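Local coordinates for outer membrane porin protein 32 (Delftia acidovorans, PDB 2FGQ), which forms anion-selective channels across the bacterial outer membrane as a homotrimeric porin, at residues R119-G124 with A260-K265. Numbering follows the deposited sequence.
Sequences RNWAAG and ALYDQK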
ATOM      1  N   ARG A 119       9.185 -10.005 -22.571  1.00 12.83           N
ATOM      2  CA  ARG A 119      10.176 -10.029 -21.497  1.00 13.54           C
ATOM      3  C   ARG A 119      11.340  -9.099 -21.872  1.00 13.21           C
ATOM      4  O   ARG A 119      11.487  -8.680 -23.031  1.00 12.11           O
ATOM      5  CB  ARG A 119      10.608 -11.439 -21.075  1.00 15.87           C
ATOM      6  CG  ARG A 119      11.483 -12.097 -22.021  1.00 14.94           C
ATOM      7  CD  ARG A 119      11.844 -13.534 -21.586  1.00 15.85           C
ATOM      8  NE  ARG A 119      12.618 -13.571 -20.338  1.00 15.62           N
ATOM      9  CZ  ARG A 119      13.924 -13.347 -20.245  1.00 13.82           C
ATOM     10  NH1 ARG A 119      14.659 -13.070 -21.309  1.00 15.24           N
ATOM     11  NH2 ARG A 119      14.507 -13.365 -19.056  1.00 18.11           N
ATOM     12  N   ASN A 120      12.139  -8.747 -20.893  1.00 12.75           N
ATOM     13  CA  ASN A 120      13.291  -7.877 -21.085  1.00 12.49           C
ATOM     14  C   ASN A 120      14.511  -8.682 -21.548  1.00 13.67           C
ATOM     15  O   ASN A 120      15.449  -8.968 -20.795  1.00 15.01           O
ATOM     16  CB  ASN A 120      13.548  -7.123 -19.788  1.00 12.51           C
ATOM     17  CG  ASN A 120      14.595  -6.059 -19.924  1.00 12.15           C
ATOM     18  OD1 ASN A 120      15.112  -5.781 -21.035  1.00 12.93           O
ATOM     19  ND2 ASN A 120      14.891  -5.397 -18.795  1.00 12.65           N
ATOM     20  N   TRP A 121      14.507  -8.958 -22.836  1.00 12.87           N
ATOM     21  CA  TRP A 121      15.513  -9.801 -23.460  1.00 13.07           C
ATOM     22  C   TRP A 121      16.923  -9.246 -23.387  1.00 14.03           C
ATOM     23  O   TRP A 121      17.907 -10.021 -23.479  1.00 17.50           O
ATOM     24  CB  TRP A 121      15.155 -10.071 -24.945  1.00 12.77           C
ATOM     25  CG  TRP A 121      13.929 -10.921 -25.127  1.00 13.17           C
ATOM     26  CD1 TRP A 121      12.692 -10.507 -25.492  1.00 13.85           C
ATOM     27  CD2 TRP A 121      13.839 -12.332 -24.944  1.00 12.23           C
ATOM     28  NE1 TRP A 121      11.826 -11.571 -25.553  1.00 13.34           N
ATOM     29  CE2 TRP A 121      12.507 -12.708 -25.202  1.00 12.67           C
ATOM     30  CE3 TRP A 121      14.756 -13.336 -24.570  1.00 12.58           C
ATOM     31  CZ2 TRP A 121      12.073 -14.033 -25.123  1.00 14.56           C
ATOM     32  CZ3 TRP A 121      14.312 -14.656 -24.473  1.00 13.01           C
ATOM     33  CH2 TRP A 121      12.987 -14.985 -24.747  1.00 13.32           C
ATOM     34  N   ALA A 122      17.035  -7.911 -23.292  1.00 14.30           N
ATOM     35  CA  ALA A 122      18.327  -7.215 -23.404  1.00 14.33           C
ATOM     36  C   ALA A 122      18.815  -6.612 -22.119  1.00 15.15           C
ATOM     37  O   ALA A 122      19.777  -5.844 -22.126  1.00 15.78           O
ATOM     38  CB  ALA A 122      18.215  -6.117 -24.423  1.00 14.98           C
ATOM     39  N   ALA A 123      18.142  -6.913 -21.021  1.00 15.85           N
ATOM     40  CA  ALA A 123      18.418  -6.189 -19.767  1.00 16.21           C
ATOM     41  C   ALA A 123      18.383  -4.664 -19.943  1.00 15.70           C
ATOM     42  O   ALA A 123      19.210  -3.894 -19.404  1.00 15.95           O
ATOM     43  CB  ALA A 123      19.759  -6.656 -19.117  1.00 18.31           C
ATOM     44  N   GLY A 124      17.367  -4.207 -20.670  1.00 15.17           N
ATOM     45  CA  GLY A 124      17.056  -2.791 -20.707  1.00 14.54           C
ATOM     46  C   GLY A 124      16.828  -2.226 -19.315  1.00 13.58           C
ATOM     47  O   GLY A 124      16.386  -2.920 -18.388  1.00 13.66           O
ATOM     48  N   ALA A 260       6.380 -23.502 -27.212  1.00 13.42           N
ATOM     49  CA  ALA A 260       7.007 -22.244 -27.575  1.00 13.86           C
ATOM     50  C   ALA A 260       8.487 -22.452 -27.881  1.00 13.83           C
ATOM     51  O   ALA A 260       9.136 -23.392 -27.414  1.00 14.71           O
ATOM     52  CB  ALA A 260       6.847 -21.207 -26.460  1.00 13.64           C
ATOM     53  N   LEU A 261       8.988 -21.572 -28.728  1.00 13.66           N
ATOM     54  CA  LEU A 261      10.384 -21.539 -29.095  1.00 14.30           C
ATOM     55  C   LEU A 261      10.878 -20.085 -29.012  1.00 13.57           C
ATOM     56  O   LEU A 261      10.220 -19.173 -29.534  1.00 13.72           O
ATOM     57  CB  LEU A 261      10.507 -22.055 -30.541  1.00 15.03           C
ATOM     58  CG  LEU A 261      11.909 -22.103 -31.168  1.00 20.25           C
ATOM     59  CD1 LEU A 261      12.414 -20.835 -31.629  1.00 26.20           C
ATOM     60  CD2 LEU A 261      12.927 -22.759 -30.347  1.00 24.99           C
ATOM     61  N   TYR A 262      12.059 -19.890 -28.424  1.00 13.17           N
ATOM     62  CA  TYR A 262      12.701 -18.595 -28.283  1.00 13.65           C
ATOM     63  C   TYR A 262      14.083 -18.672 -28.916  1.00 14.38           C
ATOM     64  O   TYR A 262      14.972 -19.374 -28.427  1.00 16.02           O
ATOM     65  CB  TYR A 262      12.786 -18.208 -26.799  1.00 13.49           C
ATOM     66  CG  TYR A 262      11.452 -18.347 -26.130  1.00 12.94           C
ATOM     67  CD1 TYR A 262      10.453 -17.442 -26.385  1.00 13.42           C
ATOM     68  CD2 TYR A 262      11.166 -19.434 -25.310  1.00 13.41           C
ATOM     69  CE1 TYR A 262       9.200 -17.563 -25.815  1.00 14.75           C
ATOM     70  CE2 TYR A 262       9.912 -19.568 -24.714  1.00 13.54           C
ATOM     71  CZ  TYR A 262       8.940 -18.617 -24.959  1.00 15.23           C
ATOM     72  OH  TYR A 262       7.689 -18.743 -24.416  1.00 18.17           O
ATOM     73  N   ASP A 263      14.218 -17.953 -30.015  1.00 14.40           N
ATOM     74  CA  ASP A 263      15.441 -17.902 -30.792  1.00 15.34           C
ATOM     75  C   ASP A 263      16.176 -16.614 -30.482  1.00 14.17           C
ATOM     76  O   ASP A 263      15.831 -15.544 -30.973  1.00 13.22           O
ATOM     77  CB  ASP A 263      15.120 -18.030 -32.265  1.00 15.53           C
ATOM     78  CG  ASP A 263      16.351 -18.190 -33.115  1.00 20.42           C
ATOM     79  OD1 ASP A 263      17.486 -18.236 -32.573  1.00 22.85           O
ATOM     80  OD2 ASP A 263      16.251 -18.290 -34.346  1.00 26.46           O
ATOM     81  N   GLN A 264      17.178 -16.740 -29.618  1.00 14.05           N
ATOM     82  CA  GLN A 264      17.891 -15.635 -29.021  1.00 14.46           C
ATOM     83  C   GLN A 264      19.145 -15.360 -29.830  1.00 14.68           C
ATOM     84  O   GLN A 264      20.179 -15.963 -29.602  1.00 15.14           O
ATOM     85  CB  GLN A 264      18.218 -15.984 -27.565  1.00 14.19           C
ATOM     86  CG  GLN A 264      16.966 -16.234 -26.765  1.00 15.44           C
ATOM     87  CD  GLN A 264      17.191 -17.179 -25.595  1.00 14.29           C
ATOM     88  OE1 GLN A 264      16.975 -18.429 -25.702  1.00 18.13           O
ATOM     89  NE2 GLN A 264      17.629 -16.613 -24.484  1.00 12.01           N
ATOM     90  N   LYS A 265      19.034 -14.451 -30.789  1.00 14.75           N
ATOM     91  CA  LYS A 265      20.111 -14.253 -31.781  1.00 16.15           C
ATOM     92  C   LYS A 265      21.392 -13.747 -31.200  1.00 16.29           C
ATOM     93  O   LYS A 265      22.469 -14.058 -31.714  1.00 17.99           O
ATOM     94  CB  LYS A 265      19.679 -13.356 -32.945  1.00 16.59           C
ATOM     95  CG  LYS A 265      18.465 -13.856 -33.644  1.00 17.91           C
ATOM     96  CD  LYS A 265      18.693 -15.183 -34.329  1.00 20.72           C
ATOM     97  CE  LYS A 265      17.682 -15.451 -35.413  1.00 24.56           C
ATOM     98  NZ  LYS A 265      17.891 -16.786 -36.045  1.00 25.60           N
TER
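Trp121 reaches from an irregular loop to the barrel wall and lays the far end of its six-membered ring against Tyr262 and Gln264, two residues apart on strand 253-264. All the contact between 119-124 and 260-265 is van der Waals: CH2 of Trp121 lies 3.8 Å from CB of Tyr262, with CZ2 beside CD1 of that ring, while CZ3 of Trp121 sits 3.8 Å from CG of Gln264 and almost as near its NE2. The Trp121 and Tyr262 rings meet obliquely, planes at 41° and centroids 5.8 Å apart, and the Gln264 amide is turned 58° from the indole. With CG beside its backbone N (chi1 -60°), Gln264 runs extended past the indole rim. Within the loop, CG of Arg119 lies above one indole face, offset toward the rim, 3.4 Å from the ring plane.

No hydrogen bond links 119-124 to 260-265, but Tyr262 OH bonds Met116 N, tying the strand to the loop just before 119-124. Indole NE1 donates to Gly117 O within the loop, and Gln264 OE1 bonds Ser301 OG of a different loop. Asn120 braces the type I turn from Asn120 to Ala123: its OD1 accepts Gly124 N at 2.8 Å, in the carbonyl plane on a lone pair, and its ND2 gives a straighter bond to Gly124 O, 2.9 Å long. Asp263, pointing away from the loop, takes a salt bridge from Lys265 NZ.

This loop, between helix 96-101 and strand 133-134, is the long constriction loop folded into the barrel, as in other general porins. Trp121 itself meets the inner wall without a polar bond, while the bonds of Tyr262 to Met116 and Trp121 to Gly117 anchor the phenol tip and the indole N-H and probably help hold both rings in place.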